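Local structure of RNA-directed RNA polymerase (Infectious pancreatic necrosis virus, 3ZED) at residues F102-Y107 with S456-N461. The protein probably copies the viral genome as an RNA-dependent RNA polymerase, joining ribonucleoside triphosphates into RNA, and probably occurs both free and covalently attached to the genomic RNA. Sequence-based numbering, arbitrary orientation.
Sequences FYPKYY and SCLLMN
Y106 and M460 pair through their backbones in a single antiparallel bridge of the hydrogen-bonded kind. Y106 N donates to M460 O at 2.8 Å, nearly straight at 166°, and M460 N returns a more bent bond to Y106 O at 2.7 Å. M460 O also receives the CA-H of K105, 3.3 Å from K105 CA, so two donors share this carbonyl. M460 has a positive phi and lies in the turn between strands 456-459 and 462-465, so the bridge ties the 102-107 loop to that hairpin.

Y107 lies across M460 at about a right angle. Its CG is anti to its own carbonyl carbon (chi1 -71°), and one ring face is set over M460 CA, a CH-pi contact 3.8 Å from CA to the ring centroid. The flexible methionine continues alongside: M460 CB comes within 3.5 Å of Y107 CE2, while SD makes an oblique Met-aromatic contact before the chain bends at chi3. P45 of helix 45-54 and Y164 of helix 164-179 also touch both side chains.

L458 points toward the 102-107 loop. With CG anti to the backbone N (chi1 -175°), its branched end divides its contacts: CD2 meets P104 CB at 3.7 Å and Y106 CB at 3.9 Å, and CD1 approaches P104 O. The compact proline ring, which also touches I252 of the predicted GTP site, offers CB and CG to the leucine methyl. The Y106 ring presents CD2 edge-on to L458 O at 3.6 Å and reaches L301 and F303 of strand 299-310. At the more exposed margin, the K105 and N461 side chains cross obliquely, with K105 CG against N461 CB; lysine suits this place because its aliphatic part makes the contact while its end leads away.

Between the two segments there is no salt bridge, so the pairing depends on two backbone hydrogen bonds, with apolar and CH-pi packing around them.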
# COMPACT_ATOMS: atom_id res chain seq x y z
N PHE B 102 -24.35 7.88 -19.82
CA PHE B 102 -23.44 7.07 -20.61
C PHE B 102 -22.86 5.91 -19.79
O PHE B 102 -22.61 6.06 -18.59
CB PHE B 102 -22.30 7.93 -21.20
CG PHE B 102 -21.25 8.41 -20.22
CD1 PHE B 102 -21.41 9.62 -19.55
CD2 PHE B 102 -20.08 7.68 -20.00
CE1 PHE B 102 -20.44 10.06 -18.65
CE2 PHE B 102 -19.10 8.13 -19.10
CZ PHE B 102 -19.29 9.32 -18.43
N TYR B 103 -22.61 4.78 -20.47
CA TYR B 103 -21.94 3.63 -19.86
C TYR B 103 -20.44 3.82 -20.00
O TYR B 103 -19.96 3.98 -21.12
CB TYR B 103 -22.40 2.30 -20.47
CG TYR B 103 -23.83 1.99 -20.13
CD1 TYR B 103 -24.18 1.52 -18.86
CD2 TYR B 103 -24.85 2.17 -21.06
CE1 TYR B 103 -25.51 1.25 -18.54
CE2 TYR B 103 -26.18 1.89 -20.75
CZ TYR B 103 -26.50 1.43 -19.48
OH TYR B 103 -27.80 1.14 -19.16
N PRO B 104 -19.69 3.87 -18.88
CA PRO B 104 -18.23 4.07 -18.99
C PRO B 104 -17.53 2.85 -19.61
O PRO B 104 -18.02 1.70 -19.51
CB PRO B 104 -17.81 4.31 -17.55
CG PRO B 104 -18.81 3.56 -16.73
CD PRO B 104 -20.10 3.71 -17.47
N LYS B 105 -16.42 3.11 -20.31
CA LYS B 105 -15.63 2.10 -21.01
C LYS B 105 -14.16 2.33 -20.74
O LYS B 105 -13.67 3.46 -20.91
CB LYS B 105 -15.93 2.12 -22.52
CG LYS B 105 -17.32 1.60 -22.88
CD LYS B 105 -17.74 2.00 -24.27
CE LYS B 105 -19.20 1.71 -24.51
NZ LYS B 105 -19.59 2.01 -25.90
N TYR B 106 -13.45 1.28 -20.30
CA TYR B 106 -12.04 1.40 -20.00
C TYR B 106 -11.28 0.28 -20.69
O TYR B 106 -11.45 -0.89 -20.36
CB TYR B 106 -11.79 1.41 -18.47
CG TYR B 106 -10.33 1.32 -18.09
CD1 TYR B 106 -9.43 2.31 -18.45
CD2 TYR B 106 -9.84 0.21 -17.40
CE1 TYR B 106 -8.08 2.22 -18.14
CE2 TYR B 106 -8.49 0.11 -17.06
CZ TYR B 106 -7.61 1.12 -17.44
OH TYR B 106 -6.27 1.03 -17.13
N TYR B 107 -10.47 0.65 -21.69
CA TYR B 107 -9.70 -0.29 -22.48
C TYR B 107 -8.21 -0.04 -22.26
O TYR B 107 -7.61 0.79 -22.95
CB TYR B 107 -10.09 -0.19 -23.97
CG TYR B 107 -11.47 -0.75 -24.27
CD1 TYR B 107 -12.61 0.04 -24.15
CD2 TYR B 107 -11.63 -2.06 -24.69
CE1 TYR B 107 -13.88 -0.47 -24.43
CE2 TYR B 107 -12.89 -2.57 -25.02
CZ TYR B 107 -14.01 -1.78 -24.85
OH TYR B 107 -15.26 -2.31 -25.14
N SER B 456 -17.05 -3.08 -6.87
CA SER B 456 -16.95 -3.46 -8.29
C SER B 456 -15.79 -2.78 -9.01
O SER B 456 -15.14 -1.88 -8.47
CB SER B 456 -18.27 -3.14 -9.02
OG SER B 456 -18.54 -1.75 -9.13
N CYS B 457 -15.54 -3.24 -10.26
CA CYS B 457 -14.47 -2.70 -11.10
C CYS B 457 -14.93 -2.62 -12.57
O CYS B 457 -15.98 -3.14 -12.91
CB CYS B 457 -13.18 -3.51 -10.95
SG CYS B 457 -13.33 -5.23 -11.49
N LEU B 458 -14.17 -1.90 -13.41
CA LEU B 458 -14.48 -1.71 -14.82
C LEU B 458 -13.34 -2.19 -15.70
O LEU B 458 -12.20 -1.75 -15.54
CB LEU B 458 -14.80 -0.22 -15.12
CG LEU B 458 -15.28 0.14 -16.56
CD1 LEU B 458 -16.63 -0.48 -16.88
CD2 LEU B 458 -15.32 1.63 -16.77
N LEU B 459 -13.68 -3.04 -16.67
CA LEU B 459 -12.75 -3.58 -17.66
C LEU B 459 -13.52 -3.68 -18.95
O LEU B 459 -14.55 -4.36 -18.97
CB LEU B 459 -12.15 -4.94 -17.23
CG LEU B 459 -11.01 -5.44 -18.09
CD1 LEU B 459 -9.72 -4.70 -17.76
CD2 LEU B 459 -10.83 -6.94 -17.93
N MET B 460 -13.05 -2.99 -20.01
CA MET B 460 -13.74 -2.84 -21.30
C MET B 460 -15.06 -2.11 -20.99
O MET B 460 -15.02 -1.09 -20.28
CB MET B 460 -13.93 -4.19 -22.04
CG MET B 460 -12.63 -4.92 -22.28
SD MET B 460 -12.84 -6.30 -23.41
CE MET B 460 -11.77 -7.42 -22.75
N ASN B 461 -16.21 -2.65 -21.41
CA ASN B 461 -17.53 -2.10 -21.11
C ASN B 461 -18.20 -2.95 -19.99
O ASN B 461 -19.41 -2.84 -19.79
CB ASN B 461 -18.39 -2.07 -22.40
CG ASN B 461 -18.80 -3.43 -22.94
OD1 ASN B 461 -18.29 -4.48 -22.53
ND2 ASN B 461 -19.76 -3.44 -23.85